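Local coordinates for protein VIN1 (Oscarella pearsei, PDB 6BFI) that probably binds actin filaments and may play a role in cell-cell adhesion, at residues 36-40 with 95-99; 131-135 with 246-250; 496-500 with 540-545; 560-565 with 608-613; 574-579 with 594-599. All coordinates share one frame; numbering follows the deposited sequence.

Contact 1: 36-40 with 95-99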
# COMPACT_ATOMS: atom_id res chain seq x y z
N LEU A 36 1.02 -22.22 45.18
CA LEU A 36 1.63 -21.41 46.23
C LEU A 36 0.79 -20.17 46.51
O LEU A 36 0.50 -19.40 45.59
CB LEU A 36 3.06 -21.02 45.86
CG LEU A 36 3.81 -20.18 46.90
CD1 LEU A 36 3.70 -20.80 48.28
CD2 LEU A 36 5.27 -20.02 46.50
N LYS A 37 0.40 -19.97 47.77
CA LYS A 37 -0.42 -18.83 48.14
C LYS A 37 0.40 -17.55 48.04
O LYS A 37 1.38 -17.36 48.77
CB LYS A 37 -0.97 -19.01 49.55
CG LYS A 37 -1.95 -17.93 49.98
CD LYS A 37 -3.20 -17.95 49.11
CE LYS A 37 -4.19 -16.90 49.55
NZ LYS A 37 -5.41 -16.90 48.70
N GLU A 38 0.00 -16.66 47.13
CA GLU A 38 0.69 -15.39 46.91
C GLU A 38 -0.16 -14.25 47.47
O GLU A 38 -1.37 -14.21 47.24
CB GLU A 38 0.96 -15.17 45.43
CG GLU A 38 2.44 -15.21 45.06
CD GLU A 38 3.24 -14.11 45.72
OE1 GLU A 38 3.80 -14.35 46.81
OE2 GLU A 38 3.30 -12.99 45.16
N ASP A 39 0.49 -13.34 48.20
CA ASP A 39 -0.19 -12.17 48.73
C ASP A 39 -0.27 -11.10 47.65
O ASP A 39 0.76 -10.60 47.19
CB ASP A 39 0.54 -11.65 49.96
CG ASP A 39 -0.15 -10.45 50.59
OD1 ASP A 39 -1.39 -10.33 50.45
OD2 ASP A 39 0.54 -9.63 51.23
N LEU A 40 -1.49 -10.75 47.25
CA LEU A 40 -1.72 -9.81 46.16
C LEU A 40 -1.63 -8.35 46.61
O LEU A 40 -1.80 -7.46 45.77
CB LEU A 40 -3.08 -10.07 45.53
CG LEU A 40 -3.35 -11.54 45.18
CD1 LEU A 40 -4.76 -11.73 44.65
CD2 LEU A 40 -2.32 -12.03 44.18
N LEU A 95 -9.27 -12.22 49.46
CA LEU A 95 -8.52 -13.37 48.94
C LEU A 95 -7.34 -13.72 49.83
O LEU A 95 -7.00 -14.90 49.96
CB LEU A 95 -8.06 -13.09 47.51
CG LEU A 95 -9.18 -13.11 46.46
CD1 LEU A 95 -8.62 -12.99 45.06
CD2 LEU A 95 -10.03 -14.37 46.60
N LYS A 96 -6.70 -12.72 50.45
CA LYS A 96 -5.70 -13.03 51.46
C LYS A 96 -6.32 -13.80 52.62
O LYS A 96 -5.71 -14.73 53.16
CB LYS A 96 -5.02 -11.76 51.96
CG LYS A 96 -3.99 -12.00 53.05
CD LYS A 96 -3.50 -10.70 53.67
CE LYS A 96 -2.59 -10.97 54.86
NZ LYS A 96 -2.19 -9.71 55.55
N ALA A 97 -7.54 -13.43 53.01
CA ALA A 97 -8.23 -14.14 54.09
C ALA A 97 -8.57 -15.56 53.67
O ALA A 97 -8.20 -16.53 54.33
CB ALA A 97 -9.48 -13.38 54.52
N ASP A 98 -9.30 -15.71 52.56
CA ASP A 98 -9.70 -17.02 52.07
C ASP A 98 -9.53 -17.08 50.56
O ASP A 98 -10.00 -16.19 49.84
CB ASP A 98 -11.16 -17.33 52.44
CG ASP A 98 -11.62 -18.68 51.92
OD1 ASP A 98 -10.77 -19.57 51.72
OD2 ASP A 98 -12.84 -18.85 51.70
N GLN A 99 -8.86 -18.14 50.08
CA GLN A 99 -8.62 -18.28 48.64
C GLN A 99 -9.93 -18.46 47.88
O GLN A 99 -10.08 -17.94 46.77
CB GLN A 99 -7.68 -19.45 48.39
CG GLN A 99 -7.61 -19.92 46.94
CD GLN A 99 -7.14 -18.83 45.99
OE1 GLN A 99 -6.41 -17.92 46.38
NE2 GLN A 99 -7.56 -18.93 44.73

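Contact 2: 131-135 with 246-250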
# COMPACT_ATOMS: atom_id res chain seq x y z
N VAL A 131 -9.21 16.58 20.45
CA VAL A 131 -9.70 16.40 19.08
C VAL A 131 -10.80 17.40 18.76
O VAL A 131 -10.88 17.92 17.64
CB VAL A 131 -10.18 14.94 18.87
CG1 VAL A 131 -10.84 14.79 17.51
CG2 VAL A 131 -9.00 13.99 19.00
N ARG A 132 -11.66 17.71 19.74
CA ARG A 132 -12.68 18.73 19.51
C ARG A 132 -12.05 20.09 19.22
O ARG A 132 -12.52 20.82 18.34
CB ARG A 132 -13.61 18.83 20.72
CG ARG A 132 -14.66 17.72 20.80
CD ARG A 132 -15.79 18.11 21.75
NE ARG A 132 -15.29 18.49 23.07
CZ ARG A 132 -15.22 17.66 24.11
NH1 ARG A 132 -15.62 16.40 23.99
NH2 ARG A 132 -14.75 18.09 25.27
N LYS A 133 -10.98 20.44 19.94
CA LYS A 133 -10.29 21.70 19.66
C LYS A 133 -9.72 21.72 18.24
O LYS A 133 -9.96 22.66 17.47
CB LYS A 133 -9.18 21.92 20.69
CG LYS A 133 -8.34 23.16 20.43
CD LYS A 133 -6.96 23.01 21.04
CE LYS A 133 -6.19 21.87 20.38
NZ LYS A 133 -6.00 22.09 18.92
N MET A 134 -8.97 20.67 17.88
CA MET A 134 -8.36 20.62 16.55
C MET A 134 -9.41 20.71 15.46
O MET A 134 -9.30 21.53 14.53
CB MET A 134 -7.55 19.33 16.40
CG MET A 134 -6.61 19.05 17.56
SD MET A 134 -5.42 17.74 17.21
CE MET A 134 -4.34 17.87 18.64
N VAL A 135 -10.45 19.88 15.55
CA VAL A 135 -11.54 19.91 14.57
C VAL A 135 -12.19 21.28 14.52
O VAL A 135 -12.60 21.74 13.45
CB VAL A 135 -12.56 18.80 14.90
CG1 VAL A 135 -13.83 18.96 14.06
CG2 VAL A 135 -11.94 17.43 14.66
N ILE A 246 -10.05 16.19 9.14
CA ILE A 246 -11.01 16.14 10.24
C ILE A 246 -11.45 14.71 10.50
O ILE A 246 -11.62 14.30 11.66
CB ILE A 246 -12.21 17.06 9.94
CG1 ILE A 246 -11.75 18.52 9.90
CG2 ILE A 246 -13.31 16.87 10.97
CD1 ILE A 246 -12.84 19.49 9.49
N ARG A 247 -11.63 13.92 9.44
CA ARG A 247 -12.08 12.54 9.61
C ARG A 247 -11.02 11.69 10.30
O ARG A 247 -11.32 10.93 11.22
CB ARG A 247 -12.47 11.94 8.26
CG ARG A 247 -13.19 10.61 8.38
CD ARG A 247 -13.35 9.93 7.03
NE ARG A 247 -12.07 9.51 6.48
CZ ARG A 247 -11.49 8.33 6.73
NH1 ARG A 247 -12.09 7.46 7.54
NH2 ARG A 247 -10.32 8.03 6.19
N VAL A 248 -9.77 11.80 9.84
CA VAL A 248 -8.69 11.01 10.43
C VAL A 248 -8.40 11.46 11.85
O VAL A 248 -8.04 10.64 12.71
CB VAL A 248 -7.44 11.09 9.54
CG1 VAL A 248 -6.30 10.26 10.13
CG2 VAL A 248 -7.76 10.61 8.13
N LEU A 249 -8.54 12.76 12.13
CA LEU A 249 -8.35 13.27 13.48
C LEU A 249 -9.29 12.60 14.47
O LEU A 249 -8.93 12.42 15.64
CB LEU A 249 -8.56 14.79 13.51
CG LEU A 249 -7.34 15.68 13.29
CD1 LEU A 249 -7.75 17.14 13.15
CD2 LEU A 249 -6.36 15.52 14.44
N GLN A 250 -10.48 12.21 14.03
CA GLN A 250 -11.51 11.67 14.91
C GLN A 250 -11.53 10.15 14.95
O GLN A 250 -12.37 9.57 15.64
CB GLN A 250 -12.89 12.20 14.49
CG GLN A 250 -13.04 13.70 14.65
CD GLN A 250 -14.37 14.22 14.13
OE1 GLN A 250 -14.92 13.68 13.17
NE2 GLN A 250 -14.89 15.26 14.76

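Contact 3: 496-500 with 540-545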
# COMPACT_ATOMS: atom_id res chain seq x y z
N SER A 496 10.97 -5.24 -16.04
CA SER A 496 11.84 -4.33 -16.77
C SER A 496 12.50 -5.01 -17.97
O SER A 496 12.70 -4.38 -19.01
CB SER A 496 12.90 -3.76 -15.84
OG SER A 496 12.29 -2.95 -14.84
N LEU A 497 12.85 -6.30 -17.83
CA LEU A 497 13.45 -7.01 -18.95
C LEU A 497 12.51 -7.05 -20.15
O LEU A 497 12.95 -6.89 -21.30
CB LEU A 497 13.83 -8.43 -18.52
CG LEU A 497 14.35 -9.38 -19.61
CD1 LEU A 497 15.51 -8.76 -20.37
CD2 LEU A 497 14.75 -10.71 -19.00
N GLU A 498 11.22 -7.25 -19.91
CA GLU A 498 10.25 -7.22 -21.00
C GLU A 498 10.18 -5.83 -21.62
O GLU A 498 10.06 -5.70 -22.85
CB GLU A 498 8.88 -7.67 -20.51
CG GLU A 498 8.78 -9.15 -20.19
CD GLU A 498 8.99 -10.04 -21.40
OE1 GLU A 498 8.92 -9.54 -22.54
OE2 GLU A 498 9.23 -11.25 -21.21
N PHE A 499 10.25 -4.78 -20.80
CA PHE A 499 10.28 -3.42 -21.34
C PHE A 499 11.49 -3.22 -22.23
O PHE A 499 11.40 -2.59 -23.29
CB PHE A 499 10.26 -2.39 -20.21
CG PHE A 499 10.11 -0.97 -20.68
CD1 PHE A 499 11.22 -0.22 -21.06
CD2 PHE A 499 8.87 -0.36 -20.73
CE1 PHE A 499 11.09 1.08 -21.49
CE2 PHE A 499 8.72 0.95 -21.16
CZ PHE A 499 9.84 1.67 -21.54
N MET A 500 12.65 -3.75 -21.82
CA MET A 500 13.86 -3.59 -22.62
C MET A 500 13.79 -4.39 -23.92
O MET A 500 14.31 -3.95 -24.94
CB MET A 500 15.09 -4.00 -21.81
CG MET A 500 15.32 -3.15 -20.57
SD MET A 500 15.28 -1.38 -20.93
CE MET A 500 15.50 -0.69 -19.28
N ARG A 540 13.30 6.75 -22.66
CA ARG A 540 12.46 5.92 -21.80
C ARG A 540 13.22 4.69 -21.33
O ARG A 540 13.07 4.26 -20.18
CB ARG A 540 11.18 5.52 -22.54
CG ARG A 540 10.12 6.61 -22.53
CD ARG A 540 9.60 6.81 -21.12
NE ARG A 540 8.88 5.62 -20.66
CZ ARG A 540 8.81 5.23 -19.39
NH1 ARG A 540 9.42 5.93 -18.44
NH2 ARG A 540 8.13 4.13 -19.07
N VAL A 541 14.06 4.11 -22.20
CA VAL A 541 14.93 3.02 -21.77
C VAL A 541 15.86 3.50 -20.66
O VAL A 541 16.11 2.78 -19.68
CB VAL A 541 15.71 2.45 -22.97
CG1 VAL A 541 16.83 1.54 -22.50
CG2 VAL A 541 14.77 1.72 -23.91
N ILE A 542 16.37 4.73 -20.80
CA ILE A 542 17.23 5.30 -19.77
C ILE A 542 16.49 5.40 -18.44
O ILE A 542 17.01 5.01 -17.39
CB ILE A 542 17.75 6.68 -20.21
CG1 ILE A 542 18.54 6.57 -21.52
CG2 ILE A 542 18.61 7.30 -19.12
CD1 ILE A 542 19.82 5.81 -21.39
N GLN A 543 15.26 5.91 -18.47
CA GLN A 543 14.50 6.11 -17.24
C GLN A 543 14.18 4.78 -16.57
O GLN A 543 14.37 4.62 -15.35
CB GLN A 543 13.22 6.89 -17.52
CG GLN A 543 13.44 8.29 -18.05
CD GLN A 543 12.13 9.00 -18.34
OE1 GLN A 543 11.08 8.63 -17.81
NE2 GLN A 543 12.19 10.01 -19.20
N VAL A 544 13.69 3.81 -17.34
CA VAL A 544 13.38 2.50 -16.76
C VAL A 544 14.64 1.87 -16.19
O VAL A 544 14.61 1.25 -15.12
CB VAL A 544 12.70 1.60 -17.80
CG1 VAL A 544 12.51 0.20 -17.25
CG2 VAL A 544 11.36 2.20 -18.20
N ALA A 545 15.77 2.03 -16.87
CA ALA A 545 17.04 1.55 -16.32
C ALA A 545 17.38 2.26 -15.02
O ALA A 545 17.95 1.65 -14.11
CB ALA A 545 18.16 1.74 -17.34

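Contact 4: 560-565 with 608-613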
# COMPACT_ATOMS: atom_id res chain seq x y z
N LYS A 560 27.39 -1.55 -13.57
CA LYS A 560 27.28 -1.98 -14.96
C LYS A 560 26.10 -1.31 -15.66
O LYS A 560 26.23 -0.79 -16.78
CB LYS A 560 27.16 -3.50 -15.04
CG LYS A 560 28.39 -4.26 -14.59
CD LYS A 560 28.12 -5.76 -14.55
CE LYS A 560 29.37 -6.55 -14.20
NZ LYS A 560 29.09 -8.01 -14.07
N LEU A 561 24.94 -1.32 -15.01
CA LEU A 561 23.76 -0.69 -15.60
C LEU A 561 23.96 0.81 -15.77
O LEU A 561 23.45 1.40 -16.73
CB LEU A 561 22.53 -0.97 -14.73
CG LEU A 561 21.19 -0.51 -15.31
CD1 LEU A 561 21.03 -1.06 -16.72
CD2 LEU A 561 20.04 -0.95 -14.42
N SER A 562 24.69 1.45 -14.86
CA SER A 562 24.99 2.87 -15.02
C SER A 562 25.90 3.10 -16.21
O SER A 562 25.73 4.08 -16.95
CB SER A 562 25.63 3.42 -13.74
OG SER A 562 24.73 3.34 -12.65
N SER A 563 26.87 2.20 -16.44
CA SER A 563 27.73 2.34 -17.61
C SER A 563 26.93 2.18 -18.90
O SER A 563 27.12 2.94 -19.85
CB SER A 563 28.87 1.32 -17.55
OG SER A 563 29.76 1.63 -16.49
N ALA A 564 26.02 1.20 -18.94
CA ALA A 564 25.21 1.00 -20.14
C ALA A 564 24.27 2.18 -20.39
O ALA A 564 24.16 2.67 -21.52
CB ALA A 564 24.43 -0.30 -20.04
N SER A 565 23.60 2.65 -19.34
CA SER A 565 22.65 3.75 -19.51
C SER A 565 23.37 5.04 -19.89
O SER A 565 22.91 5.79 -20.76
CB SER A 565 21.83 3.95 -18.24
OG SER A 565 22.62 4.46 -17.19
N ALA A 608 22.81 -2.87 -25.13
CA ALA A 608 23.70 -3.01 -23.98
C ALA A 608 22.91 -2.99 -22.68
O ALA A 608 23.13 -3.84 -21.80
CB ALA A 608 24.75 -1.90 -23.99
N VAL A 609 22.00 -2.03 -22.53
CA VAL A 609 21.18 -1.97 -21.32
C VAL A 609 20.37 -3.26 -21.17
O VAL A 609 20.30 -3.86 -20.08
CB VAL A 609 20.27 -0.73 -21.34
CG1 VAL A 609 19.49 -0.62 -20.04
CG2 VAL A 609 21.11 0.52 -21.58
N ARG A 610 19.74 -3.70 -22.26
CA ARG A 610 19.00 -4.95 -22.25
C ARG A 610 19.89 -6.12 -21.87
O ARG A 610 19.43 -7.07 -21.23
CB ARG A 610 18.36 -5.19 -23.62
CG ARG A 610 17.37 -6.34 -23.68
CD ARG A 610 18.00 -7.64 -24.18
NE ARG A 610 18.54 -7.51 -25.53
CZ ARG A 610 19.83 -7.56 -25.83
NH1 ARG A 610 20.73 -7.75 -24.87
NH2 ARG A 610 20.23 -7.43 -27.09
N SER A 611 21.18 -6.07 -22.24
CA SER A 611 22.08 -7.16 -21.90
C SER A 611 22.42 -7.15 -20.41
O SER A 611 22.54 -8.22 -19.80
CB SER A 611 23.36 -7.07 -22.73
OG SER A 611 24.34 -7.96 -22.23
N VAL A 612 22.59 -5.97 -19.82
CA VAL A 612 22.87 -5.90 -18.39
C VAL A 612 21.68 -6.43 -17.59
O VAL A 612 21.83 -7.29 -16.71
CB VAL A 612 23.24 -4.47 -17.98
CG1 VAL A 612 23.40 -4.38 -16.47
CG2 VAL A 612 24.53 -4.03 -18.67
N ILE A 613 20.48 -5.93 -17.91
CA ILE A 613 19.30 -6.40 -17.20
C ILE A 613 19.09 -7.89 -17.44
O ILE A 613 18.71 -8.64 -16.53
CB ILE A 613 18.07 -5.57 -17.62
CG1 ILE A 613 18.19 -4.14 -17.07
CG2 ILE A 613 16.78 -6.24 -17.15
CD1 ILE A 613 16.95 -3.30 -17.26

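Contact 5: 574-579 with 594-599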
# COMPACT_ATOMS: atom_id res chain seq x y z
N PRO A 574 23.81 13.25 -30.50
CA PRO A 574 24.47 13.29 -31.81
C PRO A 574 23.62 12.70 -32.92
O PRO A 574 23.67 13.19 -34.06
CB PRO A 574 25.75 12.47 -31.58
CG PRO A 574 26.00 12.57 -30.12
CD PRO A 574 24.64 12.58 -29.49
N MET A 575 22.83 11.67 -32.62
CA MET A 575 21.95 11.10 -33.63
C MET A 575 20.92 12.12 -34.10
O MET A 575 20.66 12.25 -35.31
CB MET A 575 21.27 9.85 -33.07
CG MET A 575 20.51 9.02 -34.10
SD MET A 575 18.80 9.53 -34.34
CE MET A 575 18.19 9.49 -32.66
N VAL A 576 20.33 12.86 -33.16
CA VAL A 576 19.32 13.85 -33.53
C VAL A 576 19.93 14.99 -34.33
O VAL A 576 19.36 15.44 -35.33
CB VAL A 576 18.59 14.36 -32.27
CG1 VAL A 576 17.64 15.49 -32.62
CG2 VAL A 576 17.84 13.22 -31.59
N ILE A 577 21.10 15.47 -33.91
CA ILE A 577 21.71 16.58 -34.65
C ILE A 577 22.16 16.12 -36.03
O ILE A 577 22.15 16.91 -36.98
CB ILE A 577 22.86 17.22 -33.85
CG1 ILE A 577 24.13 16.37 -33.90
CG2 ILE A 577 22.44 17.46 -32.41
CD1 ILE A 577 25.34 17.05 -33.32
N GLU A 578 22.53 14.85 -36.18
CA GLU A 578 22.84 14.34 -37.51
C GLU A 578 21.58 14.23 -38.36
O GLU A 578 21.62 14.50 -39.57
CB GLU A 578 23.54 12.98 -37.42
CG GLU A 578 24.94 13.02 -36.82
CD GLU A 578 25.92 13.87 -37.61
OE1 GLU A 578 25.71 14.06 -38.83
OE2 GLU A 578 26.91 14.34 -37.01
N ALA A 579 20.45 13.85 -37.75
CA ALA A 579 19.19 13.82 -38.48
C ALA A 579 18.83 15.21 -38.99
O ALA A 579 18.47 15.38 -40.16
CB ALA A 579 18.08 13.25 -37.59
N LYS A 594 26.50 9.32 -41.76
CA LYS A 594 26.69 9.73 -40.37
C LYS A 594 25.44 9.46 -39.54
O LYS A 594 25.52 8.87 -38.45
CB LYS A 594 27.06 11.22 -40.30
CG LYS A 594 28.34 11.58 -41.04
CD LYS A 594 28.54 13.09 -41.05
CE LYS A 594 29.78 13.48 -41.84
NZ LYS A 594 29.90 14.96 -42.01
N PHE A 595 24.28 9.87 -40.04
CA PHE A 595 23.03 9.65 -39.31
C PHE A 595 22.76 8.17 -39.11
O PHE A 595 22.37 7.74 -38.01
CB PHE A 595 21.87 10.31 -40.04
CG PHE A 595 20.53 9.74 -39.68
CD1 PHE A 595 19.97 9.96 -38.44
CD2 PHE A 595 19.83 8.96 -40.59
CE1 PHE A 595 18.74 9.43 -38.10
CE2 PHE A 595 18.60 8.43 -40.27
CZ PHE A 595 18.05 8.66 -39.02
N CYS A 596 22.96 7.36 -40.15
CA CYS A 596 22.72 5.92 -40.03
C CYS A 596 23.63 5.30 -38.97
O CYS A 596 23.18 4.49 -38.16
CB CYS A 596 22.91 5.24 -41.38
SG CYS A 596 21.68 5.67 -42.63
N SER A 597 24.91 5.69 -38.96
CA SER A 597 25.82 5.16 -37.95
C SER A 597 25.42 5.61 -36.55
O SER A 597 25.54 4.84 -35.59
CB SER A 597 27.25 5.60 -38.26
OG SER A 597 27.65 5.17 -39.55
N SER A 598 24.93 6.84 -36.41
CA SER A 598 24.51 7.33 -35.10
C SER A 598 23.30 6.57 -34.58
O SER A 598 23.25 6.17 -33.41
CB SER A 598 24.22 8.83 -35.17
OG SER A 598 25.37 9.56 -35.56
N ALA A 599 22.30 6.37 -35.45
CA ALA A 599 21.12 5.60 -35.05
C ALA A 599 21.49 4.17 -34.69
O ALA A 599 21.00 3.62 -33.70
CB ALA A 599 20.07 5.64 -36.16

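Contact 1: 36-40 with 95-99
Lys37 turns once, at chi2 (64°), and then runs straight through its last two torsions, a shape that carries its ammonium group across to the carbonyl of Leu95. Gln99 has a matching bend, chi2 60°, which brings its amide back beside the incoming lysine. NZ of Lys37 thus ends between two oxygens: it is 2.7 Å from Gln99 OE1 and 2.8 Å from Leu95 O. The two bonds differ in kind. Gln99 OE1 offers a lone pair in the plane of its amide, whereas the lysine sits above the plane of the Leu95 carbonyl, 39° out of it. Since Leu95 lies in the last turn of helix 68-97, where carbonyl oxygens collect at the C-terminal end, the helix would probably favour a positive group here. The fold is all-helical, and this is how a connection is tied to it: the loop between helices 8-32 and 41-59 is fastened to the end of helix 68-97. Helix 8-32 supplies the second shell, for Glu32 accepts a hydrogen bond from Gln99 NE2 and probably helps to fix which way the amide is flipped. Deeper in, Leu40 and Leu95 meet methyl to methyl, CD1 to CD1 at 4.1 Å, with Phe27 against the first and His28 against the second. At the outer margin the carboxylate of Asp39 lies over the aliphatic part of Lys96, OD1 being 3.9 Å from Lys96 CD. The charged ends stay apart, Asp39 OD2 and Lys96 NZ at 5.1 Å, and Asp39 OD1 is instead hydrogen-bonded to Thr41 at the entrance to helix 41-59.

Contact 2: 131-135 with 246-250
Leu249 and Val135 give up the most surface here, followed by Val131, and the three interlock without a single hydrogen bond between the segments. Leu249 projects from the last turn of helix 224-249 toward helix 102-145 and splits its two methyls over Met134, whose chain it meets at about a right angle. CD2 of Leu249 touches Met134 SD at 3.7 Å, while its CD1 rests 3.9 Å from Met134 CB. Val135, one turn beyond Val131, is held from two directions. Its CG1, trans to the backbone nitrogen at chi1 170°, lies 3.8 Å from Ile246 CG2. Its CG2 is covered by the flank of Gln250, with the amide NE2 at 3.7 Å from Val135 CG2. CG of Gln250, set beside its own backbone nitrogen, borders Val131 CG1 at 3.8 Å, and the extended chain beyond it carries NE2 on to Val135. That same methyl of Val131 sits against the backbone, 3.6 Å from Leu249 O, where the helix is giving way to loop. The pairing of Val131 with Leu249 and of Val135 with Ile246 shows that the chains run in opposite senses. Around them, helix 154-178 closes one flank through Val174 and Arg178, which touch Met134, and through Arg178 against Leu249. Helix 185-215 backs Val248, giving an arrangement of four packed helices consistent with the bundles of the vinculin family.

Contact 3: 496-500 with 540-545
Met500 crosses from helix 496-519 to helix 524-550, two consecutive and nearly antiparallel helices (166° between the short segments) in a four-helix bundle of the vinculin type. The axes of the two segments come no closer than 10.5 Å, a gap filled by long side chains. Followed outward, Met500 first sets its CB against the side chain of Arg610 on helix 589-615. The chain then bends at chi2, swinging the sulfur over to the neighbouring helix, where SD meets Val541 CG1 at 3.7 Å. The terminal methyl goes on to the backbone: Met500 CE lies 3.5 Å from Val541 O and 3.6 Å from Ala545 N, two atoms that are themselves joined by a helical hydrogen bond. The methyl therefore packs on polar atoms already paired with each other; the CB of Ala545 and CG1 of Val544 also touch it, and Ile613 of helix 589-615 packs on it as well. Beside it Phe499 presents a ring face to Val544, whose CG2 stands 3.7 Å from the ring centroid and 20° off the normal in a CH-pi contact. The valine methyl is displaced toward the CE1 side, while the backbone nitrogen of Val541 lies at the edge of the ring. Were Phe499 exchanged for an alanine, Val544 CG2 would probably lose the face it packs on, and a gap would open between the two helices and Val372 of helix 344-375. Helix 555-569 lies next to this layer, with Leu568 on Val541 and Leu561 on Ala545. The other methyl of Val544, CG1, lies 4.0 Å from Ser496 OG.

Contact 4: 560-565 with 608-613
Lys560 O accepts the backbone N-H of Ala564 at 2.9 Å, and the CG2 methyl of Val612 comes up to the same oxygen from the facing helix. That meeting is representative of this antiparallel pair in a four-helix bundle, helices 555-569 and 589-615, where the segments make no hydrogen bond to each other and join by apolar packing. The segment axes approach to 8.7 Å, a spacing consistent with the small Ala564 and Ala608 facing each other. Ala564 is the closest point of the backbones: its CB lies 3.8 Å from Val609 CG2 and also meets the CB of Ala608. Val612 spreads its two methyls over neighbouring turns of the other helix. CG1, trans to its backbone nitrogen (chi1 174°), presses on the start of Leu561, 3.7 Å from Leu561 N, whereas CG2 turns to Ala564 CB at 4.0 Å. With an alanine in place of Val612, a gap would probably open between the helices, the backbone of Leu561 and the CB of Ala564 losing the methyls packed on them. Leu561 reaches across with CD1, which touches Val609 CG1 at 3.7 Å and, less closely, Ile613 CG1. Behind these side chains the other two helices of the bundle close in: on helix 524-550 Ala545 lies against Val609 and Ala549 against Leu561, and Met500 of helix 496-519 packs on Val609. Val609 ends on the backbone of its partner helix, with CG2 3.7 Å from Ala564 O.

Contact 5: 574-579 with 594-599
Met575 and Ser598 bring the helices close together, with Ser598 CB only 3.6 Å from Met575 CA. One step further along, Met575 CG rests on the backbone, 3.5 Å from Ala599 N, and the bend at chi2 (-88°) then turns the sulfur toward Phe595. The resulting Met-aromatic contact is an edge one: SD lies 3.8 Å from Phe595 CE1, and the line from sulfur to ring centroid makes 76° with the ring normal. Ala579 touches the same part of the ring, its CB 3.9 Å from Phe595 CD1. On the other flank Glu578 bends at chi2 and brings its carboxylate across the base of Lys594, OE1 being 3.5 Å from Lys594 CB. This is no salt bridge, for Glu578 OE1 and Lys594 NZ stay 5.3 Å apart, although the opposite charges would probably still attract. Helices 572-584 and 589-615 form an antiparallel hairpin at one end of the four-helix bundle, crossing at -156° with their segment axes 8.5 Å apart. Further out, the Ser598 hydroxyl is turned back to its own helix, where OG donates to Lys594 O at 3.0 Å, an oxygen that also accepts the backbone N-H of Ser598. The Phe595 ring is placed by the other two helices, with Ala514 and Ala518 of helix 496-519 and Leu527 of helix 524-550 against it, while Val511 of helix 496-519 covers Ala599.

How the contacts relate
Contacts 1 and 2 come first along the chain and lie about 47 Å apart between centres, contact 1 on helix 68-97 and contact 2 on the helix that follows it, 102-145. The other three gather on the far side of the molecule from contact 1. Contacts 3 and 4 are about 10 Å apart between centres and touch, through Met500 on Ile613 and Arg610, as cross-sections of one four-helix bundle. The centre of contact 5 lies about 21 Å from that of contact 4, with which it shares helix 589-615 and within whose span of chain it falls. Contacts 2 to 5 join antiparallel helices and contact 1 ties a loop to a helix end, in keeping with the all-helical bundles of the vinculin family.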